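Local coordinates for antitoxin VapB2 (PDB 3ZVK), which neutralizes the toxin VapC2 as the antitoxin of a type II toxin-antitoxin pair, partially inhibiting its RNase activity, and binds DNA, at residues A4-N9 / Q13-P18; V28-L33 / I37-L42. One frame throughout, in Å; residues are numbered along the deposited sequence.

Contacts 1 and 2 are the two beta hairpins of an AbrB/MazE-type DNA-binding domain, met one after the other along the chain. Their centres lie about 15 Å apart, and their nearest atoms, about 5 Å apart, do not touch. Each holds its own pair of strands, and strands of a second VapB2 subunit extend both ladders. Contact 1 is largely buried and turns one face to DNA, where R16 stacks on F7 and bonds a phosphate oxygen. Contact 2 is partly buried and stays about 10 Å from the nucleic acid at the nearest atoms. Its chemistry is mainly aliphatic packing and backbone hydrogen bonds.

Contact 1 of 2, residues A4-N9 / Q13-P18; sequences AKIFMN and QAVRLP. With nucleotides of chain J.
The hairpin of strands 3-9 and 12-17 is a DNA-contacting hairpin of this AbrB/MazE-type domain, and F7, A14 and R16 meet on its DNA side. The strands run antiparallel. F7 and A14 form a hydrogen-bonded pair: F7 N donates to A14 O, and A14 N returns a bond to F7 O at 2.7 Å. R16 N donates to K5 O with a nearly straight N-H...O angle of 171°.

The F7 ring is held between two groups. CB of A14 sits over one face, 3.9 Å from the ring centroid, in a CH-pi contact. The guanidinium of R16 lies flat on the opposite face, with planes 13° apart and centres 4.4 Å apart. This cation-pi contact is off-centre, with NH2 toward the ring rim near CG. F7 CG stands between the backbone N and the carbonyl carbon (chi1 68°), which places the ring across the neighbouring strand.

C6 of DT19 of chain J lies over the other face of the guanidinium, toward its rim, with the base steeply tilted against it. N9 of the second subunit accepts a bond from R16 NE, and this should help fix the rotation of the guanidinium. N9 of this chain bonds a thymine base through ND2.

The face of I6, V15, M8 and Q13 is packed differently. I6 CG2 rests 3.6 Å from Q13 CG, and I6 CG1 meets V15 CG2. Q13 NE2 reaches F23 O of the second subunit. At the strand end A4 CB touches V15 CG1.

K5 runs out to the phosphate of DT19 of chain J, with CE nearest OP1. From R16, NH1 donates to OP2 of DT19 of chain J at 2.9 Å.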
loop_
_atom_site.group_PDB
_atom_site.type_symbol
_atom_site.label_atom_id
_atom_site.label_comp_id
_atom_site.label_asym_id
_atom_site.label_seq_id
_atom_site.Cartn_x
_atom_site.Cartn_y
_atom_site.Cartn_z
ATOM N N ALA F 4 -15.185 -19.049 6.286
ATOM C CA ALA F 4 -13.937 -19.500 5.718
ATOM C C ALA F 4 -13.952 -21.016 5.727
ATOM O O ALA F 4 -14.399 -21.623 6.710
ATOM C CB ALA F 4 -12.772 -18.985 6.533
ATOM N N LYS F 5 -13.464 -21.621 4.626
ATOM C CA LYS F 5 -13.411 -23.065 4.471
ATOM C C LYS F 5 -12.158 -23.687 5.078
ATOM O O LYS F 5 -11.074 -23.091 5.055
ATOM C CB LYS F 5 -13.603 -23.485 3.013
ATOM C CG LYS F 5 -15.040 -23.301 2.543
ATOM C CD LYS F 5 -15.254 -23.846 1.127
ATOM C CE LYS F 5 -16.429 -23.254 0.368
ATOM N NZ LYS F 5 -17.712 -23.294 1.116
ATOM N N ILE F 6 -12.335 -24.878 5.653
ATOM C CA ILE F 6 -11.271 -25.709 6.210
ATOM C C ILE F 6 -10.889 -26.724 5.119
ATOM O O ILE F 6 -11.769 -27.306 4.478
ATOM C CB ILE F 6 -11.689 -26.362 7.552
ATOM C CG1 ILE F 6 -11.626 -25.327 8.678
ATOM C CG2 ILE F 6 -10.796 -27.554 7.903
ATOM C CD1 ILE F 6 -12.729 -25.393 9.564
ATOM N N PHE F 7 -9.580 -26.864 4.852
ATOM C CA PHE F 7 -9.070 -27.793 3.843
ATOM C C PHE F 7 -7.770 -28.409 4.343
ATOM O O PHE F 7 -7.265 -28.010 5.385
ATOM C CB PHE F 7 -8.905 -27.080 2.471
ATOM C CG PHE F 7 -7.822 -26.033 2.432
ATOM C CD1 PHE F 7 -8.052 -24.750 2.922
ATOM C CD2 PHE F 7 -6.556 -26.337 1.936
ATOM C CE1 PHE F 7 -7.038 -23.792 2.923
ATOM C CE2 PHE F 7 -5.543 -25.377 1.933
ATOM C CZ PHE F 7 -5.792 -24.111 2.425
ATOM N N MET F 8 -7.242 -29.393 3.626
ATOM C CA MET F 8 -5.993 -30.065 3.994
ATOM C C MET F 8 -4.845 -29.573 3.129
ATOM O O MET F 8 -4.990 -29.399 1.905
ATOM C CB MET F 8 -6.110 -31.594 3.875
ATOM C CG MET F 8 -7.121 -32.221 4.836
ATOM S SD MET F 8 -6.807 -31.895 6.597
ATOM C CE MET F 8 -8.181 -32.809 7.353
ATOM N N ASN F 9 -3.714 -29.312 3.786
ATOM C CA ASN F 9 -2.455 -28.913 3.178
ATOM C C ASN F 9 -1.446 -29.855 3.786
ATOM O O ASN F 9 -1.151 -29.743 4.982
ATOM C CB ASN F 9 -2.116 -27.460 3.467
ATOM C CG ASN F 9 -0.956 -26.967 2.632
ATOM O OD1 ASN F 9 0.058 -26.531 3.166
ATOM N ND2 ASN F 9 -1.071 -27.039 1.295
ATOM N N GLN F 13 -4.201 -29.363 8.748
ATOM C CA GLN F 13 -5.478 -28.733 8.469
ATOM C C GLN F 13 -5.207 -27.247 8.215
ATOM O O GLN F 13 -4.291 -26.679 8.805
ATOM C CB GLN F 13 -6.380 -28.877 9.687
ATOM C CG GLN F 13 -7.831 -28.969 9.317
ATOM C CD GLN F 13 -8.680 -28.959 10.542
ATOM O OE1 GLN F 13 -8.742 -27.965 11.277
ATOM N NE2 GLN F 13 -9.364 -30.059 10.769
ATOM N N ALA F 14 -5.981 -26.611 7.346
ATOM C CA ALA F 14 -5.786 -25.181 7.068
ATOM C C ALA F 14 -7.110 -24.476 6.882
ATOM O O ALA F 14 -8.105 -25.124 6.552
ATOM C CB ALA F 14 -4.878 -24.984 5.849
ATOM N N VAL F 15 -7.128 -23.149 7.113
ATOM C CA VAL F 15 -8.316 -22.287 6.936
ATOM C C VAL F 15 -8.028 -21.303 5.795
ATOM O O VAL F 15 -7.012 -20.624 5.826
ATOM C CB VAL F 15 -8.733 -21.571 8.253
ATOM C CG1 VAL F 15 -9.944 -20.678 8.053
ATOM C CG2 VAL F 15 -9.010 -22.571 9.353
ATOM N N ARG F 16 -8.882 -21.268 4.772
ATOM C CA ARG F 16 -8.693 -20.363 3.639
ATOM C C ARG F 16 -9.281 -19.015 4.027
ATOM O O ARG F 16 -10.485 -18.927 4.259
ATOM C CB ARG F 16 -9.365 -20.920 2.385
ATOM C CG ARG F 16 -8.698 -20.448 1.115
ATOM C CD ARG F 16 -9.414 -20.955 -0.127
ATOM N NE ARG F 16 -9.056 -22.340 -0.412
ATOM C CZ ARG F 16 -9.861 -23.383 -0.234
ATOM N NH1 ARG F 16 -11.114 -23.204 0.164
ATOM N NH2 ARG F 16 -9.426 -24.611 -0.473
ATOM N N LEU F 17 -8.433 -17.990 4.166
ATOM C CA LEU F 17 -8.879 -16.680 4.599
ATOM C C LEU F 17 -9.558 -15.866 3.508
ATOM O O LEU F 17 -8.957 -15.684 2.440
ATOM C CB LEU F 17 -7.704 -15.842 5.155
ATOM C CG LEU F 17 -6.878 -16.407 6.312
ATOM C CD1 LEU F 17 -5.694 -15.506 6.575
ATOM C CD2 LEU F 17 -7.700 -16.543 7.586
ATOM N N PRO F 18 -10.734 -15.240 3.800
ATOM C CA PRO F 18 -11.326 -14.303 2.818
ATOM C C PRO F 18 -10.367 -13.110 2.628
ATOM O O PRO F 18 -9.634 -12.778 3.569
ATOM C CB PRO F 18 -12.645 -13.883 3.478
ATOM C CG PRO F 18 -12.920 -14.969 4.531
ATOM C CD PRO F 18 -11.558 -15.326 5.029
ATOM P P DT J 19 -13.753 -20.702 -1.032
ATOM O OP1 DT J 19 -15.168 -20.600 -0.623
ATOM O OP2 DT J 19 -12.711 -20.812 0.028
ATOM O "O5'" DT J 19 -13.646 -21.959 -2.012
ATOM C "C5'" DT J 19 -14.487 -22.100 -3.164
ATOM C "C4'" DT J 19 -14.154 -23.337 -3.983
ATOM O "O4'" DT J 19 -12.977 -23.122 -4.800
ATOM C "C3'" DT J 19 -13.887 -24.600 -3.177
ATOM O "O3'" DT J 19 -14.735 -25.627 -3.635
ATOM C "C2'" DT J 19 -12.416 -24.935 -3.411
ATOM C "C1'" DT J 19 -12.185 -24.303 -4.770
ATOM N N1 DT J 19 -10.785 -23.947 -5.114
ATOM C C2 DT J 19 -10.268 -24.424 -6.312
ATOM O O2 DT J 19 -10.851 -25.208 -7.062
ATOM N N3 DT J 19 -9.000 -23.952 -6.602
ATOM C C4 DT J 19 -8.226 -23.072 -5.860
ATOM O O4 DT J 19 -7.091 -22.822 -6.244
ATOM C C5 DT J 19 -8.825 -22.597 -4.636
ATOM C C7 DT J 19 -8.073 -21.654 -3.749
ATOM C C6 DT J 19 -10.056 -23.055 -4.324
ATOM P P DA J 18 -10.561 -14.724 -1.689
ATOM O OP1 DA J 18 -11.421 -14.162 -0.638
ATOM O OP2 DA J 18 -9.159 -15.099 -1.378
ATOM O "O5'" DA J 18 -11.217 -16.029 -2.289
ATOM C "C5'" DA J 18 -12.555 -16.179 -2.709
ATOM C "C4'" DA J 18 -12.717 -17.604 -3.230
ATOM O "O4'" DA J 18 -11.882 -17.785 -4.409
ATOM C "C3'" DA J 18 -12.343 -18.721 -2.245
ATOM O "O3'" DA J 18 -13.532 -19.393 -1.927
ATOM C "C2'" DA J 18 -11.293 -19.568 -2.987
ATOM C "C1'" DA J 18 -11.496 -19.138 -4.430
ATOM N N9 DA J 18 -10.347 -19.262 -5.323
ATOM C C8 DA J 18 -9.176 -18.549 -5.266
ATOM N N7 DA J 18 -8.332 -18.841 -6.211
ATOM C C5 DA J 18 -8.995 -19.800 -6.971
ATOM C C6 DA J 18 -8.644 -20.482 -8.171
ATOM N N6 DA J 18 -7.462 -20.337 -8.779
ATOM N N1 DA J 18 -9.545 -21.356 -8.682
ATOM C C2 DA J 18 -10.733 -21.546 -8.045
ATOM N N3 DA J 18 -11.186 -20.954 -6.920
ATOM C C4 DA J 18 -10.254 -20.085 -6.429
ATOM P P DA J 20 -15.040 -26.910 -2.729
ATOM O OP1 DA J 20 -16.440 -27.302 -2.989
ATOM O OP2 DA J 20 -14.620 -26.639 -1.327
ATOM O "O5'" DA J 20 -14.057 -28.010 -3.333
ATOM C "C5'" DA J 20 -13.954 -28.346 -4.693
ATOM C "C4'" DA J 20 -12.586 -28.945 -4.955
ATOM O "O4'" DA J 20 -11.551 -27.928 -5.042
ATOM C "C3'" DA J 20 -12.099 -29.927 -3.899
ATOM O "O3'" DA J 20 -11.926 -31.189 -4.493
ATOM C "C2'" DA J 20 -10.767 -29.332 -3.441
ATOM C "C1'" DA J 20 -10.344 -28.549 -4.672
ATOM N N9 DA J 20 -9.274 -27.575 -4.453
ATOM C C8 DA J 20 -9.094 -26.802 -3.337
ATOM N N7 DA J 20 -8.036 -26.025 -3.394
ATOM C C5 DA J 20 -7.466 -26.322 -4.613
ATOM C C6 DA J 20 -6.304 -25.839 -5.247
ATOM N N6 DA J 20 -5.522 -24.912 -4.678
ATOM N N1 DA J 20 -5.991 -26.322 -6.480
ATOM C C2 DA J 20 -6.782 -27.263 -7.024
ATOM N N3 DA J 20 -7.897 -27.802 -6.504
ATOM C C4 DA J 20 -8.203 -27.282 -5.285
#

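Contact 2 of 2, residues V28-L33 / I37-L42; sequences VSVIPL and IVLQPL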
loop_
_atom_site.group_PDB
_atom_site.type_symbol
_atom_site.label_atom_id
_atom_site.label_comp_id
_atom_site.label_asym_id
_atom_site.label_seq_id
_atom_site.Cartn_x
_atom_site.Cartn_y
_atom_site.Cartn_z
ATOM N N VAL F 28 1.607 -15.819 12.427
ATOM C CA VAL F 28 0.608 -15.296 13.353
ATOM C C VAL F 28 0.645 -16.036 14.663
ATOM O O VAL F 28 1.034 -17.198 14.717
ATOM C CB VAL F 28 -0.840 -15.266 12.786
ATOM C CG1 VAL F 28 -1.023 -14.176 11.736
ATOM C CG2 VAL F 28 -1.306 -16.632 12.280
ATOM N N SER F 29 0.191 -15.369 15.714
ATOM C CA SER F 29 0.056 -15.927 17.055
ATOM C C SER F 29 -1.320 -16.638 17.109
ATOM O O SER F 29 -2.289 -16.105 16.579
ATOM C CB SER F 29 0.136 -14.807 18.094
ATOM O OG SER F 29 -1.122 -14.228 18.428
ATOM N N VAL F 30 -1.407 -17.831 17.690
ATOM C CA VAL F 30 -2.680 -18.558 17.826
ATOM C C VAL F 30 -2.945 -18.755 19.304
ATOM O O VAL F 30 -2.140 -19.387 19.987
ATOM C CB VAL F 30 -2.752 -19.923 17.076
ATOM C CG1 VAL F 30 -4.163 -20.505 17.117
ATOM C CG2 VAL F 30 -2.254 -19.811 15.652
ATOM N N ILE F 31 -4.069 -18.222 19.792
ATOM C CA ILE F 31 -4.482 -18.292 21.197
ATOM C C ILE F 31 -5.937 -18.799 21.314
ATOM O O ILE F 31 -6.795 -18.327 20.576
ATOM C CB ILE F 31 -4.243 -16.892 21.860
ATOM C CG1 ILE F 31 -2.769 -16.757 22.277
ATOM C CG2 ILE F 31 -5.147 -16.621 23.068
ATOM C CD1 ILE F 31 -2.156 -15.501 21.810
ATOM N N PRO F 32 -6.245 -19.759 22.200
ATOM C CA PRO F 32 -7.650 -20.204 22.329
ATOM C C PRO F 32 -8.554 -19.150 22.997
ATOM O O PRO F 32 -8.090 -18.368 23.822
ATOM C CB PRO F 32 -7.547 -21.494 23.173
ATOM C CG PRO F 32 -6.309 -21.334 23.956
ATOM C CD PRO F 32 -5.364 -20.447 23.165
ATOM N N LEU F 33 -9.835 -19.130 22.619
ATOM C CA LEU F 33 -10.854 -18.232 23.175
ATOM C C LEU F 33 -12.187 -18.943 23.011
ATOM O O LEU F 33 -12.715 -19.020 21.895
ATOM C CB LEU F 33 -10.869 -16.847 22.486
ATOM C CG LEU F 33 -11.795 -15.773 23.107
ATOM C CD1 LEU F 33 -11.281 -15.306 24.437
ATOM C CD2 LEU F 33 -11.919 -14.558 22.206
ATOM N N ILE F 37 -10.460 -19.615 18.348
ATOM C CA ILE F 37 -9.085 -19.132 18.447
ATOM C C ILE F 37 -8.940 -17.690 17.990
ATOM O O ILE F 37 -9.661 -17.248 17.099
ATOM C CB ILE F 37 -8.096 -20.038 17.647
ATOM C CG1 ILE F 37 -8.542 -20.233 16.175
ATOM C CG2 ILE F 37 -7.831 -21.374 18.350
ATOM C CD1 ILE F 37 -7.518 -20.874 15.227
ATOM N N VAL F 38 -7.944 -16.993 18.534
ATOM C CA VAL F 38 -7.585 -15.645 18.107
ATOM C C VAL F 38 -6.275 -15.767 17.318
ATOM O O VAL F 38 -5.350 -16.454 17.775
ATOM C CB VAL F 38 -7.428 -14.645 19.291
ATOM C CG1 VAL F 38 -7.004 -13.257 18.797
ATOM C CG2 VAL F 38 -8.716 -14.540 20.089
ATOM N N LEU F 39 -6.218 -15.122 16.136
ATOM C CA LEU F 39 -5.034 -15.048 15.286
ATOM C C LEU F 39 -4.642 -13.568 15.253
ATOM O O LEU F 39 -5.489 -12.706 14.987
ATOM C CB LEU F 39 -5.264 -15.586 13.843
ATOM C CG LEU F 39 -5.927 -16.944 13.590
ATOM C CD1 LEU F 39 -5.993 -17.197 12.124
ATOM C CD2 LEU F 39 -5.133 -18.074 14.135
ATOM N N GLN F 40 -3.382 -13.262 15.582
ATOM C CA GLN F 40 -2.879 -11.882 15.598
ATOM C C GLN F 40 -1.548 -11.772 14.839
ATOM O O GLN F 40 -0.733 -12.687 14.951
ATOM C CB GLN F 40 -2.727 -11.342 17.040
ATOM C CG GLN F 40 -4.032 -11.086 17.839
ATOM C CD GLN F 40 -5.043 -10.095 17.266
ATOM O OE1 GLN F 40 -6.264 -10.254 17.443
ATOM N NE2 GLN F 40 -4.572 -9.026 16.613
ATOM N N PRO F 41 -1.285 -10.673 14.078
ATOM C CA PRO F 41 -0.006 -10.582 13.340
ATOM C C PRO F 41 1.236 -10.710 14.225
ATOM O O PRO F 41 1.392 -9.965 15.192
ATOM C CB PRO F 41 -0.080 -9.226 12.623
ATOM C CG PRO F 41 -1.203 -8.487 13.268
ATOM C CD PRO F 41 -2.147 -9.497 13.813
ATOM N N LEU F 42 2.091 -11.698 13.916
ATOM C CA LEU F 42 3.312 -11.976 14.669
ATOM C C LEU F 42 4.593 -11.812 13.818
ATOM O O LEU F 42 5.176 -12.814 13.362
ATOM C CB LEU F 42 3.235 -13.368 15.305
ATOM C CG LEU F 42 4.225 -13.671 16.402
ATOM C CD1 LEU F 42 3.619 -13.401 17.771
ATOM C CD2 LEU F 42 4.659 -15.082 16.310
#
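V30, I37 and L39 form the buried face of the second hairpin, made of strands 27-33 and 36-41. V30 is the bump between two larger side chains. Its CG1 fits against I37 CD1 at 3.9 Å, and its CG2 meets L39 CD2 at 3.7 Å. V30 and L39 lie side by side and point the same way, whereas I37 crosses V30 obliquely. I37 holds CG1 between its backbone N and carbonyl carbon (chi1 53°), and the extended branch beyond it brings CD1 to V30. A4 of the second subunit packs on V30 and F21 of that subunit on I37.

On the face of S29, I31, V38 and Q40, S29 OG lies against Q40 CB. From the strand ends, L33 lays its CD2 methyl on V38 CG2 at 3.8 Å, and L42 CD1 meets S29 CB.

Two hydrogen-bonded pairs, S29 with Q40 and I31 with V38, hold the strands together. V38 N to I31 O is the shortest of the four bonds at 2.7 Å. Backbone bonds set the register, and the apolar face of V30, I37 and L39 is consistent with packing on the second subunit, whose strand also continues the ladder.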